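Local coordinates for coat protein (Sulfolobus turreted icosahedral virus, PDB 2BBD), which forms the icosahedral shell of an archaeal virus as its major capsid protein, probably folding into two jelly-roll domains like capsid proteins of some bacterial and eukaryotic viruses, at residues Q10-W14 and I146-I152; L37-N43 and S107-N113; P55-N59 and N94-P100; L82-M86 and M115-D119. All blocks are in the same frame, centred on the assembly; numbering follows the deposited sequence.

How the contacts relate
From the N terminus, 10-14 pairs with 146-152, so contact 1 closes the longest loop and the other three contacts nest inside it. Contact 2 joins 37-43 to 107-113 and in turn encloses contact 3, where the loop 55-59 meets 94-100. Contact 4 pairs helix segment 82-86 with 115-119; its segments alternate with those of contacts 2 and 3, so it crosses both. Together they run across one antiparallel sheet, through strands 2-13, 145-158, 29-43, 108-123 and 96-97 in that order, while contacts 3 and 4 add the loop and helix 79-89. Centres of contacts 1 and 2 lie about 13 Å apart, joined by probable backbone hydrogen bonds such as Asn147 O with Ser40 N.

Contact 1: Q10-W14 and I146-I152; sequences QTYAW and INASFYI
Tyr12 and Phe150 face each other as an antiparallel hydrogen-bonded pair, and Ala13 with Ser149 carries the register on as a non-hydrogen-bonded pair. Tyr12 N reaches Phe150 O at 3.1 Å, on a lone pair in the carbonyl plane. The return bond from Phe150 N to Tyr12 O is shorter, 2.6 Å, with the donor tilted 23° from the plane of the Tyr12 carbonyl. Trp14 N adds a third bond, to Ala148 O.

Trp14 gives the largest side chain here. Its CG stands anti to the backbone N (chi1 -172°), which carries the indole across to Ile146. Ile146 CG1 rests over the face of the Trp14 six-membered ring, 4.2 Å from its centroid, while Ile146 CB and CG2 close on CE3. At the other end of the indole, Trp14 CD1 meets Phe150 CZ at 3.6 Å, the ring planes inclined by 36°. The indole NE1 is satisfied by Leu60 O. Further along, the edge of the Tyr12 ring takes Ile152 through CE2 and CG1, 4.1 Å apart.

Thr11 lies alongside Tyr151 and sets its methyl CG2 off-centre on that ring. One water joins Thr11 OG1 to Ser149 OG, 2.8 Å from each. Where the strands part, another water accepts from Ala148 N and sits close to Trp14 O and Ile146 O.

Phe150 also packs on Ile20 and Ile135 of the facing sheet, and Trp14 on Thr137. Strand 2-13 is the outermost strand, within this chain, of one sheet of a jelly-roll sandwich, and Tyr12, Trp14 and Phe150 pack toward the facing sheet.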
# COMPACT_ATOMS: atom_id res chain seq x y z
N GLN A 10 13.94 -0.66 19.99
CA GLN A 10 12.64 -1.02 20.54
C GLN A 10 11.79 -1.82 19.56
O GLN A 10 11.62 -1.42 18.40
CB GLN A 10 11.91 0.25 20.96
CG GLN A 10 10.52 0.02 21.54
CD GLN A 10 9.93 1.26 22.20
OE1 GLN A 10 8.80 1.23 22.70
NE2 GLN A 10 10.69 2.35 22.20
N THR A 11 11.26 -2.95 20.02
CA THR A 11 10.41 -3.79 19.19
C THR A 11 9.01 -3.80 19.79
O THR A 11 8.82 -3.38 20.93
CB THR A 11 10.94 -5.23 19.11
OG1 THR A 11 10.90 -5.83 20.41
CG2 THR A 11 12.37 -5.24 18.59
N TYR A 12 8.04 -4.28 19.02
CA TYR A 12 6.65 -4.30 19.48
C TYR A 12 6.05 -5.68 19.32
O TYR A 12 6.01 -6.24 18.21
CB TYR A 12 5.85 -3.25 18.70
CG TYR A 12 6.52 -1.89 18.77
CD1 TYR A 12 6.23 -1.00 19.81
CD2 TYR A 12 7.50 -1.53 17.85
CE1 TYR A 12 6.92 0.22 19.93
CE2 TYR A 12 8.20 -0.33 17.96
CZ TYR A 12 7.90 0.54 19.01
OH TYR A 12 8.58 1.72 19.12
N ALA A 13 5.59 -6.25 20.43
CA ALA A 13 5.01 -7.57 20.40
C ALA A 13 3.70 -7.61 19.63
O ALA A 13 2.93 -6.65 19.63
CB ALA A 13 4.77 -8.08 21.84
N TRP A 14 3.47 -8.73 18.97
CA TRP A 14 2.25 -8.91 18.23
C TRP A 14 1.22 -9.51 19.19
O TRP A 14 1.49 -10.54 19.81
CB TRP A 14 2.47 -9.89 17.06
CG TRP A 14 1.30 -9.97 16.13
CD1 TRP A 14 1.14 -9.30 14.95
CD2 TRP A 14 0.08 -10.71 16.33
NE1 TRP A 14 -0.10 -9.56 14.41
CE2 TRP A 14 -0.77 -10.43 15.24
CE3 TRP A 14 -0.38 -11.58 17.33
CZ2 TRP A 14 -2.05 -10.98 15.12
CZ3 TRP A 14 -1.65 -12.14 17.21
CH2 TRP A 14 -2.47 -11.83 16.11
N ILE A 146 0.12 -16.88 17.73
CA ILE A 146 1.21 -16.12 17.11
C ILE A 146 2.21 -15.69 18.18
O ILE A 146 1.83 -15.09 19.18
CB ILE A 146 0.68 -14.84 16.39
CG1 ILE A 146 -0.28 -15.22 15.27
CG2 ILE A 146 1.83 -14.02 15.85
CD1 ILE A 146 0.34 -16.04 14.20
N ASN A 147 3.48 -16.00 17.97
CA ASN A 147 4.53 -15.63 18.91
C ASN A 147 5.56 -14.83 18.11
O ASN A 147 6.52 -15.39 17.58
CB ASN A 147 5.15 -16.90 19.51
CG ASN A 147 4.12 -18.02 19.70
OD1 ASN A 147 4.23 -19.10 19.10
ND2 ASN A 147 3.11 -17.77 20.54
N ALA A 148 5.36 -13.51 18.02
CA ALA A 148 6.26 -12.66 17.25
C ALA A 148 6.26 -11.19 17.68
O ALA A 148 5.47 -10.77 18.54
CB ALA A 148 5.88 -12.77 15.76
N SER A 149 7.14 -10.42 17.05
CA SER A 149 7.28 -8.98 17.31
C SER A 149 7.57 -8.23 16.02
O SER A 149 8.07 -8.80 15.04
CB SER A 149 8.45 -8.73 18.28
OG SER A 149 8.22 -9.29 19.56
N PHE A 150 7.26 -6.94 16.02
CA PHE A 150 7.51 -6.07 14.89
C PHE A 150 8.84 -5.39 15.07
O PHE A 150 9.10 -4.80 16.13
CB PHE A 150 6.45 -4.99 14.76
CG PHE A 150 5.10 -5.49 14.35
CD1 PHE A 150 4.11 -5.71 15.30
CD2 PHE A 150 4.81 -5.70 13.01
CE1 PHE A 150 2.84 -6.13 14.91
CE2 PHE A 150 3.54 -6.12 12.61
CZ PHE A 150 2.55 -6.33 13.57
N TYR A 151 9.67 -5.46 14.03
CA TYR A 151 10.98 -4.82 13.99
C TYR A 151 10.88 -3.66 13.01
O TYR A 151 10.41 -3.82 11.88
CB TYR A 151 12.05 -5.80 13.54
CG TYR A 151 12.24 -6.94 14.51
CD1 TYR A 151 11.27 -7.94 14.62
CD2 TYR A 151 13.35 -7.00 15.35
CE1 TYR A 151 11.40 -8.96 15.55
CE2 TYR A 151 13.50 -8.02 16.29
CZ TYR A 151 12.52 -9.00 16.38
OH TYR A 151 12.63 -10.01 17.30
N ILE A 152 11.32 -2.48 13.44
CA ILE A 152 11.26 -1.28 12.63
C ILE A 152 12.64 -0.87 12.12
O ILE A 152 13.58 -0.75 12.90
CB ILE A 152 10.68 -0.12 13.43
CG1 ILE A 152 9.35 -0.53 14.06
CG2 ILE A 152 10.54 1.11 12.54
CD1 ILE A 152 8.27 -0.99 13.06
O HOH W 1 8.95 -7.45 21.61
O HOH W 2 3.23 -12.62 19.69
O HOH W 3 -0.05 -13.20 20.61

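Contact 2: L37-N43 and S107-N113; sequences LIGSISN and SGSVNLN
Leu112 sits between Leu37 and Ile41, with one methyl for each. Its CD2 meets Leu37 CG at 4.1 Å, and its CD1 meets Ile41 CD1 at the same 4.1 Å; in both pairs the side chains slant across one another. Leu112 CG lies anti to the backbone N (chi1 171°). Directly opposite on the neighbouring strand is Gly39, which has no side chain; Leu112 CB lies 3.6 Å from Gly39 O. Val110 extends the same apolar face, its CG2 4.0 Å from Ile41 CB.

The other face is more polar. Ile38 and Asn113 lie side by side and point the same way, CG1 of the isoleucine beside OD1 of the asparagine. Ser42 OG packs on Ser109 CB at 3.2 Å, but its hydrogen bond goes to Asn147 OD1 on the next strand, 145-158. At the far end Asn43 leaves the strand on the apolar face, and its amide is held by Gly45 N, Ala47 O and Val104 O.

Underneath, the backbones form hydrogen-bonded pairs at Gly39-Leu112 and Ile41-Val110. The two bonds of Ile41 and Val110 lie in their carbonyl planes, whereas Leu112 N approaches Gly39 O from 49° above the plane, at the point where the chain turns a corner. Beyond that corner, strands 40-43 and 108-113 run antiparallel, 159° apart in direction.

Leu37 packs on Phe150 and Trp14, and Ile41 on Ile146 and Phe56. The result is an antiparallel pairing inside a jelly-roll sheet, with Ile41, Val110 and Leu112 on the inner face and Ile38, Ser42, Ser109 and Asn113 on the other.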
# COMPACT_ATOMS: atom_id res chain seq x y z
N LEU A 37 7.49 -8.43 10.66
CA LEU A 37 6.79 -9.17 11.70
C LEU A 37 7.52 -10.50 11.69
O LEU A 37 7.40 -11.27 10.74
CB LEU A 37 5.31 -9.34 11.35
CG LEU A 37 4.48 -10.20 12.31
CD1 LEU A 37 4.50 -9.58 13.69
CD2 LEU A 37 3.03 -10.34 11.80
N ILE A 38 8.29 -10.76 12.74
CA ILE A 38 9.10 -11.96 12.82
C ILE A 38 8.89 -12.75 14.11
O ILE A 38 8.87 -12.18 15.21
CB ILE A 38 10.60 -11.57 12.72
CG1 ILE A 38 10.83 -10.73 11.46
CG2 ILE A 38 11.48 -12.82 12.75
CD1 ILE A 38 12.20 -10.10 11.36
N GLY A 39 8.75 -14.06 13.96
CA GLY A 39 8.54 -14.92 15.11
C GLY A 39 8.09 -16.30 14.67
O GLY A 39 8.68 -16.90 13.77
N SER A 40 7.03 -16.81 15.29
CA SER A 40 6.52 -18.13 14.93
C SER A 40 5.03 -18.22 15.13
O SER A 40 4.41 -17.36 15.75
CB SER A 40 7.19 -19.20 15.78
OG SER A 40 6.71 -19.14 17.12
N ILE A 41 4.46 -19.29 14.56
CA ILE A 41 3.05 -19.59 14.67
C ILE A 41 3.02 -21.00 15.26
O ILE A 41 3.66 -21.90 14.73
CB ILE A 41 2.34 -19.56 13.29
CG1 ILE A 41 2.35 -18.12 12.75
CG2 ILE A 41 0.89 -20.06 13.43
CD1 ILE A 41 1.77 -17.96 11.35
N SER A 42 2.30 -21.17 16.36
CA SER A 42 2.23 -22.46 17.03
C SER A 42 0.87 -23.11 17.07
O SER A 42 -0.16 -22.43 17.07
CB SER A 42 2.75 -22.33 18.47
OG SER A 42 4.15 -22.18 18.49
N ASN A 43 0.88 -24.44 17.11
CA ASN A 43 -0.34 -25.24 17.17
C ASN A 43 -0.23 -26.17 18.37
O ASN A 43 0.61 -27.06 18.40
CB ASN A 43 -0.49 -26.06 15.89
CG ASN A 43 -1.71 -26.98 15.91
OD1 ASN A 43 -2.53 -26.94 16.84
ND2 ASN A 43 -1.85 -27.81 14.88
N SER A 107 1.22 -29.73 18.14
CA SER A 107 2.32 -29.57 19.09
C SER A 107 3.59 -29.07 18.39
O SER A 107 4.70 -29.26 18.88
CB SER A 107 2.61 -30.90 19.79
OG SER A 107 1.49 -31.32 20.54
N GLY A 108 3.41 -28.41 17.25
CA GLY A 108 4.55 -27.89 16.53
C GLY A 108 4.37 -26.43 16.18
O GLY A 108 3.46 -25.77 16.67
N SER A 109 5.24 -25.92 15.32
CA SER A 109 5.13 -24.53 14.92
C SER A 109 5.90 -24.29 13.63
O SER A 109 6.68 -25.15 13.19
CB SER A 109 5.67 -23.62 16.02
OG SER A 109 7.04 -23.88 16.24
N VAL A 110 5.66 -23.14 13.02
CA VAL A 110 6.34 -22.76 11.79
C VAL A 110 6.91 -21.35 11.94
O VAL A 110 6.45 -20.56 12.78
CB VAL A 110 5.41 -22.85 10.53
CG1 VAL A 110 5.03 -24.31 10.27
CG2 VAL A 110 4.16 -22.01 10.72
N ASN A 111 7.91 -21.03 11.12
CA ASN A 111 8.54 -19.71 11.18
C ASN A 111 7.68 -18.64 10.54
O ASN A 111 7.06 -18.86 9.51
CB ASN A 111 9.91 -19.74 10.49
CG ASN A 111 10.80 -20.85 10.99
OD1 ASN A 111 10.95 -21.04 12.20
ND2 ASN A 111 11.43 -21.58 10.07
N LEU A 112 7.65 -17.46 11.17
CA LEU A 112 6.89 -16.33 10.66
C LEU A 112 7.85 -15.19 10.32
O LEU A 112 8.69 -14.80 11.14
CB LEU A 112 5.88 -15.87 11.72
CG LEU A 112 5.10 -14.57 11.51
CD1 LEU A 112 4.11 -14.70 10.33
CD2 LEU A 112 4.36 -14.26 12.79
N ASN A 113 7.72 -14.66 9.10
CA ASN A 113 8.56 -13.55 8.63
C ASN A 113 7.86 -12.84 7.48
O ASN A 113 7.89 -13.29 6.33
CB ASN A 113 9.94 -14.06 8.19
CG ASN A 113 10.82 -12.95 7.62
OD1 ASN A 113 10.54 -11.77 7.78
ND2 ASN A 113 11.91 -13.33 6.95

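Contact 3: P55-N59 and N94-P100; sequences PFPYN and NPAYPAP
Phe56 brings the edge of its ring up to Pro98, whose CG lies in the ring plane and 3.7 Å from Phe56 CZ. The two side chains cross at about a right angle. This is a proline-rich meeting of a loop with the short edge strand 96-97 of a jelly-roll sheet, a strand marked by a classic beta bulge in which Ala96 and Tyr97 both face Asn113.

Cis peptide bonds precede Pro55, Pro57 and Pro98 and bend both chains sharply. Pro57 folds back on its neighbour, placing CB over the centre of the Phe56 ring, 3.6 Å above the plane, so its own chain covers one face of the phenyl while Pro98 meets the edge. Pro98 O lies 3.3 Å from Phe56 CE1 and 3.6 Å from Pro57 CD. Phe56 and Pro98 both continue inward onto Ile41, which ties the loop to strand 29-43. At the outer end Pro100 lies near Phe56 CD1 through its CA, with a bound methylpentanediol, probably from the crystallisation liquor, beside the proline.

Tyr58 reaches over from the short 3-10 turn and packs against Val114 and Trp116. Its phenol end touches the methyl of Ala96, with Tyr58 OH 3.7 Å from Ala96 CB.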
# COMPACT_ATOMS: atom_id res chain seq x y z
N PRO A 55 -5.35 -13.57 1.69
CA PRO A 55 -4.17 -12.74 1.92
C PRO A 55 -3.28 -13.05 3.13
O PRO A 55 -2.45 -12.22 3.52
CB PRO A 55 -4.76 -11.33 1.96
CG PRO A 55 -6.03 -11.55 2.69
CD PRO A 55 -6.58 -12.83 2.04
N PHE A 56 -3.45 -14.22 3.75
CA PHE A 56 -2.57 -14.57 4.86
C PHE A 56 -1.21 -14.78 4.18
O PHE A 56 -1.15 -15.26 3.04
CB PHE A 56 -3.03 -15.87 5.54
CG PHE A 56 -1.98 -16.50 6.43
CD1 PHE A 56 -0.99 -17.32 5.90
CD2 PHE A 56 -1.95 -16.23 7.80
CE1 PHE A 56 0.01 -17.87 6.71
CE2 PHE A 56 -0.95 -16.77 8.62
CZ PHE A 56 0.03 -17.60 8.07
N PRO A 57 -0.10 -14.44 4.85
CA PRO A 57 0.05 -13.88 6.19
C PRO A 57 -0.03 -12.35 6.32
O PRO A 57 0.05 -11.81 7.43
CB PRO A 57 1.41 -14.43 6.62
CG PRO A 57 2.20 -14.33 5.34
CD PRO A 57 1.21 -14.80 4.27
N TYR A 58 -0.19 -11.64 5.20
CA TYR A 58 -0.26 -10.18 5.24
C TYR A 58 -1.40 -9.65 6.09
O TYR A 58 -1.27 -8.56 6.67
CB TYR A 58 -0.38 -9.59 3.83
CG TYR A 58 0.86 -9.79 2.99
CD1 TYR A 58 2.10 -9.33 3.42
CD2 TYR A 58 0.78 -10.43 1.76
CE1 TYR A 58 3.23 -9.49 2.64
CE2 TYR A 58 1.91 -10.60 0.97
CZ TYR A 58 3.13 -10.13 1.41
OH TYR A 58 4.24 -10.29 0.63
N ASN A 59 -2.52 -10.38 6.16
CA ASN A 59 -3.64 -9.91 6.97
C ASN A 59 -3.45 -10.11 8.48
O ASN A 59 -4.40 -9.99 9.26
CB ASN A 59 -4.96 -10.53 6.50
CG ASN A 59 -5.01 -12.03 6.68
OD1 ASN A 59 -4.06 -12.66 7.14
ND2 ASN A 59 -6.13 -12.62 6.30
N ASN A 94 9.16 -10.70 -1.92
CA ASN A 94 8.98 -10.17 -0.57
C ASN A 94 8.82 -11.25 0.49
O ASN A 94 8.02 -12.17 0.34
CB ASN A 94 7.77 -9.24 -0.52
CG ASN A 94 7.64 -8.55 0.82
OD1 ASN A 94 6.64 -8.72 1.53
ND2 ASN A 94 8.65 -7.77 1.19
N PRO A 95 9.58 -11.13 1.60
CA PRO A 95 9.46 -12.14 2.66
C PRO A 95 8.03 -12.24 3.19
O PRO A 95 7.47 -11.27 3.69
CB PRO A 95 10.44 -11.65 3.73
CG PRO A 95 11.52 -10.96 2.89
CD PRO A 95 10.68 -10.19 1.88
N ALA A 96 7.44 -13.42 3.04
CA ALA A 96 6.07 -13.65 3.50
C ALA A 96 5.93 -15.07 4.03
O ALA A 96 5.17 -15.86 3.50
CB ALA A 96 5.08 -13.41 2.36
N TYR A 97 6.66 -15.39 5.08
CA TYR A 97 6.60 -16.72 5.67
C TYR A 97 5.67 -16.70 6.88
O TYR A 97 5.66 -15.73 7.65
CB TYR A 97 7.99 -17.18 6.10
CG TYR A 97 9.01 -17.19 4.98
CD1 TYR A 97 9.72 -16.03 4.63
CD2 TYR A 97 9.29 -18.37 4.28
CE1 TYR A 97 10.67 -16.05 3.61
CE2 TYR A 97 10.24 -18.40 3.26
CZ TYR A 97 10.93 -17.24 2.93
OH TYR A 97 11.86 -17.27 1.92
N PRO A 98 4.84 -17.74 7.04
CA PRO A 98 4.75 -18.90 6.14
C PRO A 98 3.78 -18.66 4.98
O PRO A 98 2.87 -17.83 5.09
CB PRO A 98 4.25 -20.01 7.07
CG PRO A 98 3.29 -19.27 7.93
CD PRO A 98 4.05 -17.98 8.26
N ALA A 99 3.99 -19.37 3.88
CA ALA A 99 3.12 -19.24 2.72
C ALA A 99 1.72 -19.71 3.08
O ALA A 99 1.55 -20.58 3.93
CB ALA A 99 3.66 -20.07 1.53
N PRO A 100 0.70 -19.15 2.42
CA PRO A 100 -0.69 -19.52 2.67
C PRO A 100 -0.84 -21.04 2.49
O PRO A 100 -0.15 -21.62 1.66
CB PRO A 100 -1.45 -18.76 1.59
CG PRO A 100 -0.55 -17.62 1.24
CD PRO A 100 0.80 -18.22 1.28

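Contact 4: L82-M86 and M115-D119; sequences LGILM and MWEFD
Helix 79-89 lies across a strand of the jelly-roll sheet here, and Leu82, Gly83 and Met86 chiefly meet Trp116, Glu117 and Phe118. The axes of helix 82-86 and strand 115-119 pass 8.1 Å apart and stand at 91°, so a single turn of helix touches the strand.

Leu82 fits between two aromatic side chains. With CG anti to the backbone N (chi1 -174°), it sends CD2 over one face of Phe118, 3.9 Å from the ring centroid and 30° off the normal. Leu82 CG meanwhile comes to 3.9 Å from Trp116 CD1. At Gly83, which has no side chain, the indole edge comes near the helix backbone, with Gly83 N 3.7 Å from Trp116 CD1. The indole NE1 donates to Gly79 O of the same helix.

Met86, present as selenomethionine, is bent at its second and third torsions and curls along the strand backbone. Its SE lies 3.5 Å from Glu117 N, and its CE the same 3.5 Å from Glu117 O. The carboxylate of Glu117 leads away to Lys32 and Arg34, each in a salt bridge with OE2.

Phe64 meets both Trp116 and Phe118 edge-to-face, which continues the aromatic layer behind Leu82. Helix and strand therefore hold together here by van der Waals and CH-pi contact in a buried setting; the indole N-H adds a polar tie to the first turn of the helix, and the two basic neighbours probably keep Glu117 ionised.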
# COMPACT_ATOMS: atom_id res chain seq x y z
N LEU A 82 -1.08 -3.39 1.29
CA LEU A 82 0.33 -3.02 1.22
C LEU A 82 1.18 -4.26 0.93
O LEU A 82 2.20 -4.17 0.24
CB LEU A 82 0.78 -2.36 2.53
CG LEU A 82 2.20 -1.78 2.56
CD1 LEU A 82 2.38 -0.76 1.43
CD2 LEU A 82 2.46 -1.12 3.92
N GLY A 83 0.74 -5.40 1.48
CA GLY A 83 1.44 -6.66 1.29
C GLY A 83 1.38 -7.10 -0.17
O GLY A 83 2.37 -7.57 -0.74
N ILE A 84 0.22 -6.95 -0.79
CA ILE A 84 0.08 -7.32 -2.18
C ILE A 84 0.94 -6.36 -3.02
O ILE A 84 1.56 -6.77 -4.00
CB ILE A 84 -1.41 -7.30 -2.62
CG1 ILE A 84 -2.16 -8.43 -1.91
CG2 ILE A 84 -1.54 -7.47 -4.13
CD1 ILE A 84 -3.67 -8.34 -1.99
N LEU A 85 1.00 -5.09 -2.61
CA LEU A 85 1.83 -4.13 -3.33
C LEU A 85 3.29 -4.57 -3.22
O LEU A 85 4.06 -4.47 -4.18
CB LEU A 85 1.66 -2.72 -2.76
CG LEU A 85 2.41 -1.61 -3.51
CD1 LEU A 85 1.86 -1.48 -4.92
CD2 LEU A 85 2.28 -0.28 -2.77
N MSE A 86 3.68 -5.08 -2.05
CA MSE A 86 5.05 -5.53 -1.86
C MSE A 86 5.35 -6.72 -2.79
O MSE A 86 6.41 -6.81 -3.39
CB MSE A 86 5.29 -5.96 -0.41
CG MSE A 86 5.18 -4.84 0.61
SE MSE A 86 6.41 -3.39 0.22
CE MSE A 86 5.11 -2.06 -0.34
N MSE A 115 7.19 -8.96 5.64
CA MSE A 115 7.75 -7.63 5.49
C MSE A 115 6.87 -6.66 4.71
O MSE A 115 6.14 -7.06 3.79
CB MSE A 115 9.11 -7.73 4.80
CG MSE A 115 9.87 -6.41 4.78
SE MSE A 115 11.51 -6.50 3.77
CE MSE A 115 12.67 -7.26 5.13
N TRP A 116 6.95 -5.39 5.10
CA TRP A 116 6.22 -4.30 4.46
C TRP A 116 7.16 -3.10 4.48
O TRP A 116 7.93 -2.93 5.42
CB TRP A 116 4.99 -3.89 5.24
CG TRP A 116 3.91 -4.89 5.35
CD1 TRP A 116 2.81 -5.02 4.55
CD2 TRP A 116 3.73 -5.82 6.43
NE1 TRP A 116 1.95 -5.95 5.07
CE2 TRP A 116 2.49 -6.46 6.22
CE3 TRP A 116 4.50 -6.17 7.55
CZ2 TRP A 116 1.99 -7.43 7.10
CZ3 TRP A 116 4.00 -7.14 8.42
CH2 TRP A 116 2.75 -7.76 8.19
N GLU A 117 7.10 -2.28 3.43
CA GLU A 117 7.93 -1.09 3.37
C GLU A 117 7.09 0.11 3.00
O GLU A 117 6.10 -0.01 2.27
CB GLU A 117 9.06 -1.24 2.35
CG GLU A 117 10.07 -2.30 2.69
CD GLU A 117 11.36 -2.17 1.90
OE1 GLU A 117 11.29 -1.91 0.67
OE2 GLU A 117 12.44 -2.33 2.50
N PHE A 118 7.48 1.26 3.53
CA PHE A 118 6.80 2.51 3.28
C PHE A 118 7.80 3.43 2.59
O PHE A 118 8.85 3.78 3.15
CB PHE A 118 6.31 3.16 4.58
CG PHE A 118 5.40 2.28 5.39
CD1 PHE A 118 5.90 1.20 6.12
CD2 PHE A 118 4.02 2.49 5.39
CE1 PHE A 118 5.05 0.35 6.83
CE2 PHE A 118 3.16 1.65 6.08
CZ PHE A 118 3.68 0.57 6.80
N ASP A 119 7.49 3.81 1.36
CA ASP A 119 8.36 4.70 0.62
C ASP A 119 7.91 6.12 0.96
O ASP A 119 6.77 6.49 0.69
CB ASP A 119 8.22 4.41 -0.88
CG ASP A 119 9.14 5.27 -1.73
OD1 ASP A 119 9.22 4.99 -2.94
OD2 ASP A 119 9.77 6.22 -1.20